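Long-range contacts in nucleoprotein (Human coronavirus NL63, PDB 5N4K), which probably packages the positive-strand viral RNA genome into a helical ribonucleocapsid, the part described being its N-terminal RNA-binding domain: residues A[33-38]-A[133-138]; A[64-69]-A[84-89]; A[91-96]-A[119-124]. One frame throughout, in Å; residues are numbered along the deposited sequence. Where two conformers were deposited one is given.

Contact 1. Residues A[33-38]-A[133-138]; sequences MPLLVS and LEPKFS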
loop_
_atom_site.group_PDB
_atom_site.type_symbol
_atom_site.label_atom_id
_atom_site.label_comp_id
_atom_site.label_asym_id
_atom_site.label_seq_id
_atom_site.Cartn_x
_atom_site.Cartn_y
_atom_site.Cartn_z
ATOM N N MET A 33 -1.644 -15.068 -5.958
ATOM C CA MET A 33 -0.259 -14.957 -5.626
ATOM C C MET A 33 0.389 -13.781 -6.331
ATOM O O MET A 33 -0.011 -13.436 -7.452
ATOM C CB MET A 33 0.495 -16.279 -5.991
ATOM C CG MET A 33 0.143 -17.440 -5.019
ATOM S SD MET A 33 0.592 -17.179 -3.317
ATOM C CE MET A 33 2.391 -17.343 -3.394
ATOM N N PRO A 34 1.421 -13.191 -5.742
ATOM C CA PRO A 34 2.159 -12.110 -6.421
ATOM C C PRO A 34 3.030 -12.616 -7.537
ATOM O O PRO A 34 3.350 -13.824 -7.645
ATOM C CB PRO A 34 2.990 -11.498 -5.319
ATOM C CG PRO A 34 3.215 -12.628 -4.346
ATOM C CD PRO A 34 2.008 -13.474 -4.434
ATOM N N LEU A 35 3.504 -11.675 -8.363
ATOM C CA LEU A 35 4.609 -11.898 -9.260
ATOM C C LEU A 35 5.828 -11.228 -8.630
ATOM O O LEU A 35 5.744 -10.232 -7.860
ATOM C CB LEU A 35 4.387 -11.309 -10.638
ATOM C CG LEU A 35 3.086 -11.738 -11.262
ATOM C CD1 LEU A 35 2.930 -10.987 -12.623
ATOM C CD2 LEU A 35 3.000 -13.214 -11.403
ATOM N N LEU A 36 7.015 -11.722 -9.045
ATOM C CA LEU A 36 8.269 -11.146 -8.688
ATOM C C LEU A 36 8.829 -10.388 -9.921
ATOM O O LEU A 36 8.788 -10.919 -11.021
ATOM C CB LEU A 36 9.185 -12.355 -8.283
ATOM C CG LEU A 36 10.376 -11.935 -7.530
ATOM C CD1 LEU A 36 10.035 -11.457 -6.103
ATOM C CD2 LEU A 36 11.311 -13.167 -7.496
ATOM N N VAL A 37 9.385 -9.207 -9.698
ATOM C CA VAL A 37 9.976 -8.413 -10.776
ATOM C C VAL A 37 11.476 -8.462 -10.633
ATOM O O VAL A 37 12.033 -7.789 -9.765
ATOM C CB VAL A 37 9.504 -6.975 -10.751
ATOM C CG1 VAL A 37 9.941 -6.286 -12.017
ATOM C CG2 VAL A 37 7.999 -6.886 -10.743
ATOM N N SER A 38 12.122 -9.301 -11.468
ATOM C CA SER A 38 13.577 -9.424 -11.382
ATOM C C SER A 38 14.218 -8.436 -12.389
ATOM O O SER A 38 13.538 -7.508 -12.946
ATOM C CB SER A 38 13.951 -10.890 -11.561
ATOM O OG SER A 38 13.360 -11.664 -10.483
ATOM N N LEU A 133 -4.793 -17.737 -5.299
ATOM C CA LEU A 133 -4.613 -18.590 -6.480
ATOM C C LEU A 133 -3.388 -18.223 -7.246
ATOM O O LEU A 133 -3.017 -17.091 -7.368
ATOM C CB LEU A 133 -5.817 -18.411 -7.341
ATOM C CG LEU A 133 -7.223 -18.672 -6.727
ATOM C CD1 LEU A 133 -8.247 -17.948 -7.542
ATOM C CD2 LEU A 133 -7.528 -20.143 -6.826
ATOM N N GLU A 134 -2.752 -19.175 -7.931
ATOM C CA GLU A 134 -1.706 -18.890 -8.831
ATOM C C GLU A 134 -2.352 -18.211 -10.055
ATOM O O GLU A 134 -3.317 -18.697 -10.688
ATOM C CB GLU A 134 -1.048 -20.228 -9.350
ATOM C CG GLU A 134 -0.031 -19.937 -10.456
ATOM C CD GLU A 134 0.898 -21.087 -10.723
ATOM O OE1 GLU A 134 0.624 -21.807 -11.707
ATOM O OE2 GLU A 134 1.882 -21.216 -9.959
ATOM N N PRO A 135 -1.845 -17.011 -10.446
ATOM C CA PRO A 135 -2.442 -16.329 -11.611
ATOM C C PRO A 135 -2.035 -16.917 -12.934
ATOM O O PRO A 135 -0.842 -17.150 -13.131
ATOM C CB PRO A 135 -1.918 -14.931 -11.424
ATOM C CG PRO A 135 -0.623 -15.028 -10.788
ATOM C CD PRO A 135 -0.774 -16.228 -9.842
ATOM N N LYS A 136 -2.982 -17.134 -13.807
ATOM C CA LYS A 136 -2.692 -17.628 -15.171
ATOM C C LYS A 136 -3.107 -16.516 -16.147
ATOM O O LYS A 136 -4.095 -15.799 -15.873
ATOM C CB LYS A 136 -3.553 -18.866 -15.443
ATOM C CG LYS A 136 -3.191 -20.033 -14.531
ATOM C CD LYS A 136 -2.039 -20.799 -15.080
ATOM C CE LYS A 136 -2.640 -21.761 -16.139
ATOM N NZ LYS A 136 -1.996 -22.042 -17.456
ATOM N N PHE A 137 -2.431 -16.500 -17.287
ATOM C CA PHE A 137 -2.533 -15.431 -18.278
ATOM C C PHE A 137 -2.778 -15.957 -19.684
ATOM O O PHE A 137 -2.354 -17.096 -20.044
ATOM C CB PHE A 137 -1.342 -14.535 -18.249
ATOM C CG PHE A 137 -1.038 -13.962 -16.863
ATOM C CD1 PHE A 137 -1.805 -12.962 -16.323
ATOM C CD2 PHE A 137 -0.018 -14.501 -16.111
ATOM C CE1 PHE A 137 -1.532 -12.443 -15.051
ATOM C CE2 PHE A 137 0.238 -14.006 -14.819
ATOM C CZ PHE A 137 -0.535 -12.985 -14.321
ATOM N N SER A 138 -3.303 -15.101 -20.492
ATOM C CA SER A 138 -3.513 -15.301 -21.967
ATOM C C SER A 138 -2.314 -14.954 -22.827
ATOM O O SER A 138 -2.316 -15.133 -24.074
ATOM C CB SER A 138 -4.692 -14.331 -22.410
ATOM O OG SER A 138 -5.788 -14.570 -21.667
#
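Met33 and Leu133 meet through their backbones where the loop 133-138 runs past the start of strand 35-37, in the antiparallel sheet of the coronavirus nucleocapsid N-terminal domain. The polar part of the contact is a single bond, Met33 N to Leu133 O, 2.8 Å long and fairly straight at 159°. The amide comes in above the carbonyl plane, 38° out of it.

The rest is van der Waals packing, and the ring of Pro135 is its centre. Its CG lies 3.7 Å from Met33 O, and its CD packs against Met33 CB. That same CB lies 3.9 Å from Leu133 O, so the root of the methionine side chain does the touching. In the conformer given, the thioether end leads away from the loop, but a second conformer was modelled and its placing is doubtful.

Leu35 reaches the loop with both methyls. Its side chain and that of Pro135 run past one another, pointing opposite ways, with CD2 of Leu35 standing 4.1 Å from CG of Pro135. Leu51, from another loop, touches Leu35 and Phe137, while Trp66 of strand 63-73 packs on the same two side chains, so the loop helps cover one face of the sheet. The second methyl, Leu35 CD1, approaches the Phe137 ring obliquely and comes within 4.3 Å of CZ.

Contact 2. Residues A[64-69]-A[84-89]; sequences GYWNVQ and PKVHFY. With SO4 (sulfate ion), chain F.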
loop_
_atom_site.group_PDB
_atom_site.type_symbol
_atom_site.label_atom_id
_atom_site.label_comp_id
_atom_site.label_asym_id
_atom_site.label_seq_id
_atom_site.Cartn_x
_atom_site.Cartn_y
_atom_site.Cartn_z
ATOM N N GLY A 64 -7.820 -3.858 -13.850
ATOM C CA GLY A 64 -7.412 -3.557 -12.499
ATOM C C GLY A 64 -6.013 -3.060 -12.497
ATOM O O GLY A 64 -5.544 -2.377 -13.400
ATOM N N TYR A 65 -5.316 -3.380 -11.386
ATOM C CA TYR A 65 -3.943 -2.895 -11.213
ATOM C C TYR A 65 -3.064 -3.893 -10.466
ATOM O O TYR A 65 -3.578 -4.714 -9.697
ATOM C CB TYR A 65 -3.884 -1.483 -10.456
ATOM C CG TYR A 65 -4.549 -1.534 -9.080
ATOM C CD1 TYR A 65 -5.915 -1.408 -8.905
ATOM C CD2 TYR A 65 -3.785 -1.764 -7.929
ATOM C CE1 TYR A 65 -6.521 -1.448 -7.634
ATOM C CE2 TYR A 65 -4.362 -1.804 -6.694
ATOM C CZ TYR A 65 -5.706 -1.673 -6.544
ATOM O OH TYR A 65 -6.266 -1.818 -5.292
ATOM N N TRP A 66 -1.772 -3.747 -10.721
ATOM C CA TRP A 66 -0.704 -4.404 -9.933
ATOM C C TRP A 66 -0.109 -3.379 -8.997
ATOM O O TRP A 66 0.274 -2.331 -9.414
ATOM C CB TRP A 66 0.320 -5.010 -10.841
ATOM C CG TRP A 66 -0.142 -6.146 -11.666
ATOM C CD1 TRP A 66 -0.715 -6.078 -12.912
ATOM C CD2 TRP A 66 -0.132 -7.545 -11.331
ATOM N NE1 TRP A 66 -1.020 -7.295 -13.366
ATOM C CE2 TRP A 66 -0.697 -8.233 -12.417
ATOM C CE3 TRP A 66 0.251 -8.250 -10.211
ATOM C CZ2 TRP A 66 -0.829 -9.627 -12.411
ATOM C CZ3 TRP A 66 0.108 -9.648 -10.182
ATOM C CH2 TRP A 66 -0.431 -10.298 -11.257
ATOM N N ASN A 67 -0.060 -3.717 -7.722
ATOM C CA ASN A 67 0.453 -2.816 -6.668
ATOM C C ASN A 67 1.881 -3.301 -6.274
ATOM O O ASN A 67 2.037 -4.460 -5.884
ATOM C CB ASN A 67 -0.461 -2.876 -5.436
ATOM C CG ASN A 67 -0.286 -1.720 -4.539
ATOM O OD1 ASN A 67 -0.108 -0.617 -4.993
ATOM N ND2 ASN A 67 -0.358 -1.995 -3.253
ATOM N N VAL A 68 2.821 -2.436 -6.401
ATOM C CA VAL A 68 4.210 -2.759 -6.065
ATOM C C VAL A 68 4.454 -2.768 -4.587
ATOM O O VAL A 68 4.081 -1.802 -3.891
ATOM C CB VAL A 68 5.132 -1.798 -6.805
ATOM C CG1 VAL A 68 6.615 -1.984 -6.415
ATOM C CG2 VAL A 68 4.997 -1.799 -8.299
ATOM N N GLN A 69 5.129 -3.813 -4.140
ATOM C CA GLN A 69 5.640 -3.998 -2.754
ATOM C C GLN A 69 7.195 -3.937 -2.845
ATOM O O GLN A 69 7.793 -4.841 -3.439
ATOM C CB GLN A 69 5.175 -5.379 -2.274
ATOM C CG GLN A 69 5.626 -5.820 -0.847
ATOM C CD GLN A 69 5.586 -7.283 -0.537
ATOM O OE1 GLN A 69 4.920 -8.105 -1.187
ATOM N NE2 GLN A 69 6.289 -7.651 0.540
ATOM N N PRO A 84 11.223 -6.504 -6.211
ATOM C CA PRO A 84 9.888 -6.187 -5.697
ATOM C C PRO A 84 8.874 -7.236 -6.057
ATOM O O PRO A 84 9.054 -7.981 -7.020
ATOM C CB PRO A 84 9.549 -4.839 -6.342
ATOM C CG PRO A 84 10.441 -4.700 -7.447
ATOM C CD PRO A 84 11.680 -5.517 -7.195
ATOM N N LYS A 85 7.803 -7.317 -5.285
ATOM C CA LYS A 85 6.663 -8.102 -5.633
ATOM C C LYS A 85 5.535 -7.169 -6.113
ATOM O O LYS A 85 5.506 -5.996 -5.807
ATOM C CB LYS A 85 6.164 -8.956 -4.480
ATOM C CG LYS A 85 7.045 -10.194 -4.235
ATOM C CD LYS A 85 6.596 -10.927 -2.979
ATOM C CE LYS A 85 7.585 -12.046 -2.765
ATOM N NZ LYS A 85 7.342 -12.740 -1.459
ATOM N N VAL A 86 4.672 -7.726 -6.950
ATOM C CA VAL A 86 3.451 -7.035 -7.362
ATOM C C VAL A 86 2.248 -7.911 -7.090
ATOM O O VAL A 86 2.267 -9.124 -7.359
ATOM C CB VAL A 86 3.510 -6.586 -8.851
ATOM C CG1 VAL A 86 4.494 -5.454 -9.045
ATOM C CG2 VAL A 86 3.829 -7.744 -9.810
ATOM N N HIS A 87 1.171 -7.304 -6.600
ATOM C CA HIS A 87 -0.077 -8.037 -6.330
ATOM C C HIS A 87 -1.218 -7.427 -7.135
ATOM O O HIS A 87 -1.334 -6.184 -7.206
ATOM C CB HIS A 87 -0.428 -7.937 -4.833
ATOM C CG HIS A 87 0.600 -8.466 -3.894
ATOM N ND1 HIS A 87 0.463 -9.688 -3.317
ATOM C CD2 HIS A 87 1.707 -7.914 -3.439
ATOM C CE1 HIS A 87 1.521 -9.923 -2.571
ATOM N NE2 HIS A 87 2.289 -8.863 -2.601
ATOM N N PHE A 88 -2.073 -8.287 -7.700
ATOM C CA PHE A 88 -3.118 -7.800 -8.591
ATOM C C PHE A 88 -4.409 -7.604 -7.831
ATOM O O PHE A 88 -4.836 -8.460 -7.010
ATOM C CB PHE A 88 -3.399 -8.856 -9.683
ATOM C CG PHE A 88 -4.585 -8.460 -10.527
ATOM C CD1 PHE A 88 -4.405 -7.549 -11.553
ATOM C CD2 PHE A 88 -5.837 -8.943 -10.272
ATOM C CE1 PHE A 88 -5.483 -7.101 -12.302
ATOM C CE2 PHE A 88 -6.941 -8.503 -11.004
ATOM C CZ PHE A 88 -6.743 -7.579 -11.994
ATOM N N TYR A 89 -5.111 -6.537 -8.166
ATOM C CA TYR A 89 -6.431 -6.245 -7.651
ATOM C C TYR A 89 -7.295 -5.728 -8.788
ATOM O O TYR A 89 -6.896 -4.930 -9.601
ATOM C CB TYR A 89 -6.344 -5.163 -6.570
ATOM C CG TYR A 89 -5.495 -5.550 -5.396
ATOM C CD1 TYR A 89 -4.141 -5.267 -5.381
ATOM C CD2 TYR A 89 -6.089 -6.175 -4.298
ATOM C CE1 TYR A 89 -3.344 -5.648 -4.271
ATOM C CE2 TYR A 89 -5.279 -6.544 -3.251
ATOM C CZ TYR A 89 -3.998 -6.287 -3.297
ATOM O OH TYR A 89 -3.157 -6.639 -2.160
HETATM S S SO4 F . 8.103 -10.917 1.515
HETATM O O1 SO4 F . 9.484 -10.393 1.506
HETATM O O2 SO4 F . 7.426 -10.755 0.218
HETATM O O3 SO4 F . 7.388 -9.991 2.394
HETATM O O4 SO4 F . 7.988 -12.363 1.864
HETATM O O HOH W 1 -0.528 -4.805 -2.264
#
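Phe88 sets its CB almost squarely over the six-membered ring of Trp66, 3.5 Å from the ring centroid and only 6° off the normal, a CH-pi contact made between strand neighbours. The same phenylalanine then turns its ring edge toward the face of the indole's five-membered ring, with the planes at 63°. The two side chains cross at about a right angle. Val86 CG2 touches the indole at CE3, 3.6 Å away, and Val86 O lies at the indole's edge. Trp66 NE1 is hydrogen-bonded to Leu51 O.

These residues sit on the paired strands of the beta hairpin formed by 63-73 and 80-90, in the middle of the domain's antiparallel sheet. Tyr65-Tyr89, Asn67-His87 and Gln69-Lys85 are hydrogen-bonded pairs, each closed by two backbone bonds; Trp66-Phe88 and Val68-Val86 are non-hydrogen-bonded pairs. Val68 and Pro84 also pack on Phe26 of the second subunit.

On the face carrying Tyr65 and Tyr89, CB of Tyr89 lies over the Tyr65 ring, 3.5 Å from its CZ. The two rings are only slightly inclined to each other but displaced, with little overlap and centroids 5.5 Å apart. A water joins Asn67 ND2 to Tyr89 OH, which is also bonded to Pro28 O. Farther along, His87 NE2 donates to Gln69 OE1 over 3.1 Å at 168°, with the acceptor in the imidazole plane. Beyond it sits a sulfate, probably from the crystallisation liquor; two cationic side chains, Lys85 and Arg71, and an amide holding this anion are consistent with the domain's RNA binding. Arg71 bonds it through NE, and Gln69 NE2 binds sulfate O3 at 3.2 Å. The extended Lys85 side chain reaches sulfate O2 with NZ at 2.6 Å.

Contact 3. Residues A[91-96]-A[119-124]; sequences LGTGPH and VNTSLG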
loop_
_atom_site.group_PDB
_atom_site.type_symbol
_atom_site.label_atom_id
_atom_site.label_comp_id
_atom_site.label_asym_id
_atom_site.label_seq_id
_atom_site.Cartn_x
_atom_site.Cartn_y
_atom_site.Cartn_z
ATOM N N LEU A 91 -10.228 -3.539 -10.551
ATOM C CA LEU A 91 -10.592 -2.132 -10.459
ATOM C C LEU A 91 -11.699 -1.943 -9.417
ATOM O O LEU A 91 -12.680 -2.648 -9.395
ATOM C CB LEU A 91 -11.043 -1.603 -11.848
ATOM C CG LEU A 91 -11.359 -0.109 -11.905
ATOM C CD1 LEU A 91 -10.187 0.770 -11.641
ATOM C CD2 LEU A 91 -11.854 0.147 -13.335
ATOM N N GLY A 92 -11.498 -0.954 -8.530
ATOM C CA GLY A 92 -12.452 -0.693 -7.446
ATOM C C GLY A 92 -12.387 -1.618 -6.302
ATOM O O GLY A 92 -13.309 -1.599 -5.446
ATOM N N THR A 93 -11.279 -2.366 -6.179
ATOM C CA THR A 93 -11.010 -3.246 -5.054
ATOM C C THR A 93 -9.596 -3.005 -4.597
ATOM O O THR A 93 -8.873 -2.278 -5.223
ATOM C CB THR A 93 -11.227 -4.713 -5.409
ATOM O OG1 THR A 93 -10.078 -5.206 -6.149
ATOM C CG2 THR A 93 -12.534 -4.940 -6.259
ATOM N N GLY A 94 -9.242 -3.661 -3.484
ATOM C CA GLY A 94 -7.844 -3.627 -2.990
ATOM C C GLY A 94 -7.487 -2.360 -2.258
ATOM O O GLY A 94 -8.361 -1.555 -1.904
ATOM N N PRO A 95 -6.200 -2.191 -1.982
ATOM C CA PRO A 95 -5.694 -1.005 -1.231
ATOM C C PRO A 95 -5.954 0.259 -1.925
ATOM O O PRO A 95 -5.975 1.329 -1.281
ATOM C CB PRO A 95 -4.220 -1.317 -1.067
ATOM C CG PRO A 95 -3.865 -2.254 -2.187
ATOM C CD PRO A 95 -5.088 -3.085 -2.368
ATOM N N HIS A 96 -6.117 0.278 -3.264
ATOM C CA HIS A 96 -6.399 1.469 -4.083
ATOM C C HIS A 96 -7.772 1.377 -4.707
ATOM O O HIS A 96 -7.965 1.799 -5.852
ATOM C CB HIS A 96 -5.318 1.688 -5.137
ATOM C CG HIS A 96 -3.955 1.843 -4.571
ATOM N ND1 HIS A 96 -3.607 2.924 -3.779
ATOM C CD2 HIS A 96 -2.854 1.062 -4.623
ATOM C CE1 HIS A 96 -2.335 2.798 -3.420
ATOM N NE2 HIS A 96 -1.854 1.705 -3.936
ATOM N N VAL A 119 -15.057 0.840 -15.147
ATOM C CA VAL A 119 -15.844 1.061 -13.984
ATOM C C VAL A 119 -15.494 0.058 -12.903
ATOM O O VAL A 119 -15.013 -1.060 -13.207
ATOM C CB VAL A 119 -17.331 1.067 -14.202
ATOM C CG1 VAL A 119 -17.711 2.092 -15.243
ATOM C CG2 VAL A 119 -17.843 -0.268 -14.556
ATOM N N ASN A 120 -15.802 0.397 -11.674
ATOM C CA ASN A 120 -15.487 -0.446 -10.539
ATOM C C ASN A 120 -16.154 -1.789 -10.761
ATOM O O ASN A 120 -17.339 -1.916 -11.136
ATOM C CB ASN A 120 -15.945 0.132 -9.223
ATOM C CG ASN A 120 -15.129 1.301 -8.827
ATOM O OD1 ASN A 120 -14.026 1.476 -9.265
ATOM N ND2 ASN A 120 -15.659 2.102 -7.906
ATOM N N THR A 121 -15.417 -2.845 -10.485
ATOM C CA THR A 121 -15.943 -4.203 -10.598
ATOM C C THR A 121 -16.710 -4.626 -9.326
ATOM O O THR A 121 -16.701 -3.949 -8.327
ATOM C CB THR A 121 -14.811 -5.241 -10.842
ATOM O OG1 THR A 121 -14.071 -5.446 -9.596
ATOM C CG2 THR A 121 -13.858 -4.828 -11.908
ATOM N N SER A 122 -17.371 -5.777 -9.468
ATOM C CA SER A 122 -18.261 -6.311 -8.403
ATOM C C SER A 122 -17.571 -7.326 -7.522
ATOM O O SER A 122 -18.205 -7.968 -6.688
ATOM C CB SER A 122 -19.508 -6.952 -9.069
ATOM O OG SER A 122 -19.158 -8.135 -9.739
ATOM N N LEU A 123 -16.265 -7.531 -7.715
ATOM C CA LEU A 123 -15.543 -8.700 -7.240
ATOM C C LEU A 123 -15.054 -8.636 -5.833
ATOM O O LEU A 123 -14.714 -9.710 -5.301
ATOM C CB LEU A 123 -14.415 -9.050 -8.216
ATOM C CG LEU A 123 -14.959 -9.382 -9.611
ATOM C CD1 LEU A 123 -13.861 -9.608 -10.579
ATOM C CD2 LEU A 123 -15.766 -10.680 -9.572
ATOM N N GLY A 124 -14.981 -7.462 -5.226
ATOM C CA GLY A 124 -14.476 -7.362 -3.891
ATOM C C GLY A 124 -13.057 -7.825 -3.763
ATOM O O GLY A 124 -12.258 -7.832 -4.646
HETATM O O HOH W 2 -9.338 -7.806 -6.017
#
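Leu91 O is gripped twice by Thr121. The backbone N donates over 3.0 Å along a nearly straight 171° path, reaching the carbonyl from above its plane, and OG1 donates over 3.1 Å from closer to that plane. Chi1 of 74° puts OG1 between the backbone N and the carbonyl carbon, within range of the same acceptor as its own amide.

Around this pair of hydrogen bonds the packing is close. Leu91 CD2 rests 3.4 Å from Val119 O, and the leucine side chain crosses that of Asn120 at about a right angle. Asn120 turns its amide toward Gly92, with OD1 3.2 Å from CA of the glycine. Thr93 faces Gly124, its CG2 lying 3.3 Å from Gly124 O, and a water donates to both Thr93 OG1 and Gly124 O.

Farther out, neighbours fix both loops of the N-terminal domain. Thr93 OG1 is hydrogen-bonded to Tyr90 O at the end of strand 80-90, while Gly94 N bonds to Asn125 OD1, just beyond the second loop. Leu91 packs on Ile63 and Trp110, tying its loop to the sheet. In 119-124, Ser122 OG is hydrogen-bonded to Glu61 OE2. At the other end of 91-96, the His96 ring meets His96 of the second subunit.

With two donors from one residue converging on one carbonyl, the Leu91 peptide is probably polarised, and Thr121 is held by backbone and side chain together.

How the contacts relate
From the N terminus, 33-38 comes first, but its partner 133-138 arrives 95 residues later, so contact 1 closes a long loop that encloses the other two contacts. Within it, contact 2 closes a short hairpin and is complete before contact 3 opens; these two follow in series. Contacts 1 and 2 share the sheet, where strand 35-37 lies beside strand 80-90 and Leu35 O probably bonds to Val86 N. Contacts 2 and 3 meet at Tyr65 OH, which probably bonds to both Thr93 O and His96 N. Contacts 1 and 3 do not touch and lie on opposite sides of the chain's centre, contact 1 tying a loop to strand 35-37 and contact 3 joining two loops.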